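Long-range contacts in hypothetical protein VC1899 (Vibrio cholerae, PDB 1XMX), which is of unknown function but probably binds nucleic acid and carries a Card1-like endonuclease domain of the PDDEXK clan: residues Arg29-Thr40 against Asn54-Ala64; Asn180-Leu188 against Leu341-His349. All coordinates share one frame; numbering follows the deposited sequence.

Contact 1: Arg29-Thr40 against Asn54-Ala64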
# COMPACT_ATOMS: atom_id res chain seq x y z
N ARG A 29 -21.47 5.75 14.43
CA ARG A 29 -20.16 6.41 14.62
C ARG A 29 -19.51 5.94 15.91
O ARG A 29 -18.76 6.64 16.56
CB ARG A 29 -20.26 7.95 14.52
CG ARG A 29 -21.28 8.55 15.46
CD ARG A 29 -21.50 10.07 15.31
NE ARG A 29 -22.58 10.58 16.20
CZ ARG A 29 -22.64 10.38 17.53
NH1 ARG A 29 -21.69 9.65 18.13
NH2 ARG A 29 -23.63 10.91 18.27
N HIS A 30 -19.83 4.70 16.28
CA HIS A 30 -19.28 4.06 17.45
C HIS A 30 -19.16 2.57 17.18
O HIS A 30 -20.00 1.98 16.47
CB HIS A 30 -20.14 4.32 18.71
CG HIS A 30 -19.47 3.85 19.98
ND1 HIS A 30 -19.81 2.67 20.62
CD2 HIS A 30 -18.46 4.39 20.71
CE1 HIS A 30 -19.07 2.52 21.70
NE2 HIS A 30 -18.23 3.53 21.77
N ILE A 31 -18.10 1.96 17.72
CA ILE A 31 -17.90 0.53 17.63
C ILE A 31 -17.29 0.03 18.91
O ILE A 31 -16.40 0.66 19.50
CB ILE A 31 -17.01 0.12 16.41
CG1 ILE A 31 -16.74 -1.41 16.37
CG2 ILE A 31 -15.68 0.97 16.36
CD1 ILE A 31 -16.28 -1.98 15.00
N ILE A 32 -17.72 -1.16 19.30
CA ILE A 32 -17.10 -1.87 20.41
C ILE A 32 -16.41 -3.05 19.82
O ILE A 32 -17.04 -3.88 19.12
CB ILE A 32 -18.19 -2.37 21.43
CG1 ILE A 32 -18.91 -1.15 22.00
CG2 ILE A 32 -17.63 -3.31 22.54
CD1 ILE A 32 -20.14 -1.45 22.75
N PHE A 33 -15.11 -3.09 20.08
CA PHE A 33 -14.29 -4.21 19.59
C PHE A 33 -14.27 -5.22 20.72
O PHE A 33 -14.14 -4.84 21.86
CB PHE A 33 -12.88 -3.73 19.30
CG PHE A 33 -12.77 -2.78 18.15
CD1 PHE A 33 -12.83 -3.24 16.84
CD2 PHE A 33 -12.55 -1.44 18.38
CE1 PHE A 33 -12.69 -2.35 15.76
CE2 PHE A 33 -12.42 -0.55 17.30
CZ PHE A 33 -12.48 -1.01 16.01
N ILE A 34 -14.41 -6.49 20.39
CA ILE A 34 -14.29 -7.59 21.33
C ILE A 34 -12.91 -8.24 21.08
O ILE A 34 -12.54 -8.42 19.94
CB ILE A 34 -15.40 -8.62 21.08
CG1 ILE A 34 -16.73 -8.09 21.60
CG2 ILE A 34 -15.09 -10.00 21.76
CD1 ILE A 34 -17.92 -8.73 20.92
N GLY A 35 -12.12 -8.51 22.12
CA GLY A 35 -10.79 -9.09 21.93
C GLY A 35 -10.29 -9.63 23.27
O GLY A 35 -10.91 -9.39 24.31
N ASP A 36 -9.17 -10.35 23.26
CA ASP A 36 -8.54 -10.74 24.51
C ASP A 36 -7.49 -9.74 24.95
O ASP A 36 -7.16 -8.81 24.20
CB ASP A 36 -8.01 -12.16 24.42
CG ASP A 36 -6.78 -12.29 23.54
OD1 ASP A 36 -5.98 -11.36 23.41
OD2 ASP A 36 -6.57 -13.36 22.98
N HIS A 37 -6.97 -9.90 26.17
CA HIS A 37 -6.09 -8.88 26.70
C HIS A 37 -4.88 -8.56 25.84
O HIS A 37 -4.54 -7.39 25.69
CB HIS A 37 -5.69 -9.11 28.16
CG HIS A 37 -4.87 -7.98 28.70
ND1 HIS A 37 -5.39 -6.71 28.91
CD2 HIS A 37 -3.55 -7.90 29.02
CE1 HIS A 37 -4.43 -5.91 29.34
NE2 HIS A 37 -3.31 -6.61 29.43
N THR A 38 -4.26 -9.58 25.23
CA THR A 38 -3.10 -9.36 24.40
C THR A 38 -3.43 -8.57 23.10
O THR A 38 -2.55 -8.20 22.38
CB THR A 38 -2.39 -10.67 23.98
OG1 THR A 38 -3.14 -11.27 22.92
CG2 THR A 38 -2.23 -11.64 25.14
N GLN A 39 -4.69 -8.32 22.82
CA GLN A 39 -5.03 -7.56 21.63
C GLN A 39 -5.32 -6.07 21.93
O GLN A 39 -5.77 -5.33 21.05
CB GLN A 39 -6.24 -8.23 20.96
CG GLN A 39 -5.87 -9.57 20.40
CD GLN A 39 -7.05 -10.28 19.80
OE1 GLN A 39 -8.09 -10.42 20.47
NE2 GLN A 39 -6.94 -10.68 18.54
N THR A 40 -5.06 -5.65 23.17
CA THR A 40 -5.14 -4.24 23.57
C THR A 40 -4.38 -3.30 22.60
O THR A 40 -4.83 -2.19 22.25
CB THR A 40 -4.53 -4.07 25.01
OG1 THR A 40 -5.30 -4.80 25.95
CG2 THR A 40 -4.51 -2.59 25.41
N ASN A 54 -13.35 11.02 14.56
CA ASN A 54 -14.43 11.29 15.47
C ASN A 54 -15.36 10.11 15.51
O ASN A 54 -16.54 10.25 15.80
CB ASN A 54 -15.22 12.48 14.97
CG ASN A 54 -14.34 13.66 14.65
OD1 ASN A 54 -13.80 14.28 15.58
ND2 ASN A 54 -14.15 13.96 13.32
N ILE A 55 -14.87 8.94 15.13
CA ILE A 55 -15.61 7.71 15.42
C ILE A 55 -15.09 7.19 16.74
O ILE A 55 -13.88 6.95 16.92
CB ILE A 55 -15.44 6.71 14.29
CG1 ILE A 55 -16.16 7.23 13.05
CG2 ILE A 55 -15.95 5.27 14.66
CD1 ILE A 55 -15.46 6.82 11.80
N SER A 56 -16.00 7.02 17.68
CA SER A 56 -15.61 6.48 18.98
C SER A 56 -15.54 4.95 19.10
O SER A 56 -16.17 4.22 18.33
CB SER A 56 -16.46 7.11 20.11
OG SER A 56 -17.79 6.74 19.98
N THR A 57 -14.77 4.48 20.09
CA THR A 57 -14.39 3.07 20.20
C THR A 57 -14.40 2.62 21.68
O THR A 57 -14.18 3.42 22.57
CB THR A 57 -12.97 2.81 19.57
OG1 THR A 57 -11.97 3.55 20.29
CG2 THR A 57 -12.88 3.30 18.13
N ASP A 58 -14.67 1.33 21.92
CA ASP A 58 -14.50 0.73 23.22
C ASP A 58 -13.99 -0.65 22.98
O ASP A 58 -14.15 -1.19 21.89
CB ASP A 58 -15.85 0.62 23.94
CG ASP A 58 -16.43 1.99 24.32
OD1 ASP A 58 -15.61 2.89 24.65
OD2 ASP A 58 -17.70 2.16 24.30
N PHE A 59 -13.40 -1.22 24.02
CA PHE A 59 -12.78 -2.50 23.97
C PHE A 59 -13.46 -3.31 25.05
O PHE A 59 -13.49 -2.92 26.20
CB PHE A 59 -11.26 -2.41 24.27
CG PHE A 59 -10.52 -3.72 24.10
CD1 PHE A 59 -10.79 -4.56 23.00
CD2 PHE A 59 -9.49 -4.09 24.96
CE1 PHE A 59 -10.07 -5.77 22.80
CE2 PHE A 59 -8.77 -5.27 24.75
CZ PHE A 59 -9.07 -6.12 23.68
N PHE A 60 -14.03 -4.44 24.66
CA PHE A 60 -14.67 -5.34 25.61
C PHE A 60 -13.86 -6.63 25.56
O PHE A 60 -13.75 -7.28 24.51
CB PHE A 60 -16.14 -5.56 25.24
CG PHE A 60 -16.82 -6.62 26.08
CD1 PHE A 60 -16.82 -7.96 25.69
CD2 PHE A 60 -17.44 -6.28 27.27
CE1 PHE A 60 -17.43 -8.93 26.50
CE2 PHE A 60 -18.10 -7.25 28.07
CZ PHE A 60 -18.06 -8.57 27.67
N GLU A 61 -13.30 -7.01 26.71
CA GLU A 61 -12.35 -8.14 26.76
C GLU A 61 -13.03 -9.43 27.10
O GLU A 61 -13.67 -9.54 28.16
CB GLU A 61 -11.29 -7.93 27.84
CG GLU A 61 -9.96 -7.56 27.27
CD GLU A 61 -8.91 -7.31 28.31
OE1 GLU A 61 -8.86 -8.05 29.35
OE2 GLU A 61 -8.11 -6.37 28.06
N ILE A 62 -12.84 -10.42 26.24
CA ILE A 62 -13.30 -11.74 26.55
C ILE A 62 -12.14 -12.50 27.14
O ILE A 62 -10.99 -12.12 27.03
CB ILE A 62 -13.82 -12.51 25.32
CG1 ILE A 62 -12.93 -12.23 24.13
CG2 ILE A 62 -15.33 -12.09 24.98
CD1 ILE A 62 -12.88 -13.35 23.06
N PRO A 63 -12.44 -13.62 27.77
CA PRO A 63 -11.33 -14.38 28.27
C PRO A 63 -10.62 -14.96 27.07
O PRO A 63 -11.17 -15.08 25.99
CB PRO A 63 -12.01 -15.44 29.17
CG PRO A 63 -13.44 -15.51 28.74
CD PRO A 63 -13.77 -14.24 28.02
N ALA A 64 -9.36 -15.28 27.24
CA ALA A 64 -8.51 -15.66 26.11
C ALA A 64 -8.52 -17.17 25.75
O ALA A 64 -8.19 -17.53 24.63
CB ALA A 64 -7.07 -15.17 26.37
O HOH W 1 -8.28 -11.56 27.91

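Contact 2: Asn180-Leu188 against Leu341-His349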
# COMPACT_ATOMS: atom_id res chain seq x y z
N ASN A 180 12.13 2.83 -24.33
CA ASN A 180 13.29 2.38 -25.07
C ASN A 180 14.25 1.78 -24.05
O ASN A 180 15.44 2.03 -24.12
CB ASN A 180 13.97 3.59 -25.72
CG ASN A 180 13.11 4.21 -26.78
OD1 ASN A 180 12.82 3.58 -27.77
ND2 ASN A 180 12.65 5.44 -26.55
N ALA A 181 13.72 1.04 -23.09
CA ALA A 181 14.54 0.60 -21.94
C ALA A 181 15.74 -0.30 -22.29
O ALA A 181 16.83 -0.16 -21.71
CB ALA A 181 13.66 -0.07 -20.88
N LEU A 182 15.53 -1.26 -23.18
CA LEU A 182 16.61 -2.16 -23.56
C LEU A 182 17.66 -1.38 -24.34
O LEU A 182 18.85 -1.60 -24.12
CB LEU A 182 16.11 -3.37 -24.34
CG LEU A 182 15.28 -4.41 -23.59
CD1 LEU A 182 15.20 -5.62 -24.45
CD2 LEU A 182 15.93 -4.73 -22.25
N GLU A 183 17.23 -0.45 -25.20
CA GLU A 183 18.18 0.39 -25.99
C GLU A 183 19.08 1.24 -25.09
O GLU A 183 20.24 1.45 -25.37
CB GLU A 183 17.40 1.33 -26.93
CG GLU A 183 18.27 2.38 -27.67
CD GLU A 183 17.44 3.53 -28.32
OE1 GLU A 183 16.21 3.70 -28.09
OE2 GLU A 183 18.06 4.29 -29.08
N LEU A 184 18.53 1.68 -23.96
CA LEU A 184 19.20 2.64 -23.10
C LEU A 184 19.91 2.00 -21.94
O LEU A 184 20.62 2.67 -21.21
CB LEU A 184 18.18 3.67 -22.60
CG LEU A 184 17.65 4.60 -23.72
CD1 LEU A 184 16.66 5.69 -23.19
CD2 LEU A 184 18.75 5.25 -24.43
N GLY A 185 19.71 0.69 -21.77
CA GLY A 185 20.29 -0.08 -20.68
C GLY A 185 21.63 0.42 -20.18
O GLY A 185 21.70 1.13 -19.19
N PRO A 186 22.73 0.05 -20.88
CA PRO A 186 24.12 0.41 -20.57
C PRO A 186 24.36 1.89 -20.28
O PRO A 186 25.13 2.24 -19.40
CB PRO A 186 24.87 -0.00 -21.84
CG PRO A 186 24.05 -1.16 -22.35
CD PRO A 186 22.63 -0.78 -22.09
N GLY A 187 23.72 2.75 -21.04
CA GLY A 187 23.87 4.15 -20.85
C GLY A 187 23.35 4.65 -19.51
O GLY A 187 23.90 5.62 -18.97
N LEU A 188 22.29 4.00 -18.99
CA LEU A 188 21.69 4.45 -17.75
C LEU A 188 22.50 4.01 -16.54
O LEU A 188 22.59 4.74 -15.54
CB LEU A 188 20.21 4.06 -17.65
CG LEU A 188 19.26 5.07 -18.31
CD1 LEU A 188 17.91 4.49 -18.53
CD2 LEU A 188 19.20 6.38 -17.51
N LEU A 341 6.78 -5.86 -8.54
CA LEU A 341 8.14 -5.33 -8.80
C LEU A 341 8.20 -4.79 -10.22
O LEU A 341 7.90 -5.51 -11.17
CB LEU A 341 9.20 -6.41 -8.56
CG LEU A 341 10.64 -6.16 -8.99
CD1 LEU A 341 11.22 -4.96 -8.23
CD2 LEU A 341 11.48 -7.44 -8.72
N VAL A 342 8.54 -3.51 -10.36
CA VAL A 342 8.79 -2.95 -11.70
C VAL A 342 10.32 -2.92 -11.91
O VAL A 342 11.03 -2.33 -11.10
CB VAL A 342 8.15 -1.55 -11.86
CG1 VAL A 342 8.54 -0.95 -13.24
CG2 VAL A 342 6.57 -1.64 -11.65
N SER A 343 10.80 -3.57 -12.96
CA SER A 343 12.22 -3.74 -13.18
C SER A 343 12.59 -3.19 -14.56
O SER A 343 11.98 -3.55 -15.55
CB SER A 343 12.61 -5.22 -13.11
OG SER A 343 14.03 -5.36 -13.22
N PHE A 344 13.57 -2.29 -14.59
CA PHE A 344 14.10 -1.72 -15.79
C PHE A 344 14.96 -2.73 -16.55
O PHE A 344 15.01 -2.70 -17.80
CB PHE A 344 14.89 -0.46 -15.42
CG PHE A 344 15.60 0.21 -16.58
CD1 PHE A 344 14.87 0.89 -17.56
CD2 PHE A 344 16.97 0.20 -16.67
CE1 PHE A 344 15.52 1.52 -18.63
CE2 PHE A 344 17.61 0.83 -17.72
CZ PHE A 344 16.88 1.49 -18.71
N ARG A 345 15.61 -3.64 -15.81
CA ARG A 345 16.46 -4.63 -16.41
C ARG A 345 15.76 -5.97 -16.54
O ARG A 345 14.87 -6.27 -15.77
CB ARG A 345 17.75 -4.77 -15.58
CG ARG A 345 18.62 -3.46 -15.45
CD ARG A 345 19.83 -3.43 -16.41
NE ARG A 345 19.48 -3.12 -17.82
CZ ARG A 345 19.82 -3.84 -18.90
NH1 ARG A 345 20.58 -4.93 -18.79
NH2 ARG A 345 19.41 -3.48 -20.12
N PRO A 346 16.18 -6.80 -17.51
CA PRO A 346 15.57 -8.11 -17.78
C PRO A 346 15.48 -8.94 -16.52
O PRO A 346 16.29 -8.81 -15.63
CB PRO A 346 16.54 -8.77 -18.77
CG PRO A 346 17.27 -7.60 -19.41
CD PRO A 346 17.29 -6.49 -18.43
N LEU A 347 14.47 -9.80 -16.42
CA LEU A 347 14.35 -10.65 -15.25
C LEU A 347 14.69 -12.10 -15.60
O LEU A 347 14.16 -12.66 -16.55
CB LEU A 347 12.95 -10.55 -14.67
CG LEU A 347 12.31 -9.17 -14.81
CD1 LEU A 347 11.16 -9.17 -15.89
CD2 LEU A 347 11.83 -8.70 -13.47
N ARG A 348 15.63 -12.68 -14.87
CA ARG A 348 16.00 -14.08 -15.08
C ARG A 348 14.76 -15.00 -14.82
O ARG A 348 13.84 -14.60 -14.10
CB ARG A 348 17.22 -14.34 -14.19
CG ARG A 348 17.63 -15.78 -13.96
CD ARG A 348 18.58 -15.79 -12.78
NE ARG A 348 19.60 -14.74 -12.88
CZ ARG A 348 19.73 -13.73 -12.01
NH1 ARG A 348 18.88 -13.63 -10.98
NH2 ARG A 348 20.70 -12.82 -12.17
N HIS A 349 14.70 -16.18 -15.45
CA HIS A 349 13.53 -17.04 -15.29
C HIS A 349 13.25 -17.54 -13.87
O HIS A 349 12.10 -17.74 -13.49
CB HIS A 349 13.47 -18.20 -16.28
CG HIS A 349 12.27 -18.13 -17.17
ND1 HIS A 349 11.02 -18.59 -16.78
CD2 HIS A 349 12.09 -17.57 -18.39
CE1 HIS A 349 10.15 -18.35 -17.74
NE2 HIS A 349 10.77 -17.73 -18.73
O HOH W 2 16.91 -1.99 -19.68

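Contact 1: Arg29-Thr40 against Asn54-Ala64
Strands 30-35 and 56-61 run parallel, their axes 4.6 Å apart at an angle of 25°, joined by seven backbone hydrogen bonds from Ser56 N to Arg29 O through Ile62 N to Gly35 O. With helix 40-52 between them they form a beta-alpha-beta unit. On one face of the pair, Phe59 reaches across to the neighbouring strand. Its CG stands anti to the backbone N (chi1 -174°), which carries the ring alongside Gly35, where no side chain blocks it: Phe59 CE1 comes to 3.5 Å from Gly35 N, and Asp36 O meets the ring at its edge, 3.3 Å from Phe59 CZ. On the same face Phe33 presents a ring edge to the methyl of Thr57, Phe33 CE2 to Thr57 CG2 4.0 Å, while Ile31 CG1 covers one of its faces. On the opposite face, which begins with the polar His30, Ser56 and Asp58, Ile34 and Phe60 lie side by side, Ile32 CG2 touches Phe60 CB at 3.8 Å, and Ile34 CG2 meets Ile62 CG2 at the same distance. Where the chain turns after strand 30-35, His37 ND1 donates to Glu61 OE2 (2.9 Å), meeting the oxygen on its syn side with ring and carboxylate planes 65° apart. A water joins His37 N to Ile62 O, and Asp36 forms a salt bridge with Arg100. Helix 40-52 covers the Phe33 and Phe59 face through Tyr43, Leu46 and Leu50; helix 68-85 packs on Ile32, Phe60 and Ile62, and strand 4-9 continues the sheet beyond 30-35.

Contact 2: Asn180-Leu188 against Leu341-His349
Phe344 is the bump of this contact, a ring pushed against the first turns of helix 181-201 from the loop that follows strand 338-343 of the Card1-like endonuclease domain. The hollow is formed by Ala181, Gly185 and Leu188, all on one side of the helix. Ala181 CB presses on one end of the ring, 3.3 Å from Phe344 CE1. Gly185 CA lies 4.1 Å from Phe344 CE2, and the Leu188 side chain runs at about a right angle to that of Phe344. With CG anti to the backbone N (chi1 176°), the end of the phenyl group comes up against the helix, and Trp253 meets it edge-to-face. A second, shallower bump is the guanidinium of Arg345, folded back by bends at chi2 and chi3. Arg345 NH2 comes within 3.6 Å of Gly185 CA, a place where glycine has no side chain, while Pro346 CD covers one face of the group. Leu182 CD2 reaches out beside it to Pro346 CG. No direct hydrogen bond links the two segments; a water does so instead. Sitting over the centre of the Phe344 ring, 3.5 Å above its plane, it donates to Ala181 O and Phe344 O and accepts from Arg345 NH2 at 2.9 Å.

In the fold
The two contacts lie on opposite sides of the centre of the elongated chain, their centres 49 Å apart and their nearest atoms about 31 Å apart. They come in series: contact 1 closes before contact 2 opens, and they share no sheet. Contact 1 is local, bridging 13 residues at the edge of the N-terminal sheet, where 56-61 is the outermost strand. Contact 2 spans 152 residues and brings helix 181-201 against the loop after strand 338-343, which belongs to a second mixed sheet. Contact 1 thus joins two adjacent strands at the edge of one sheet, whereas contact 2 ties a helical part of the chain to the endonuclease domain.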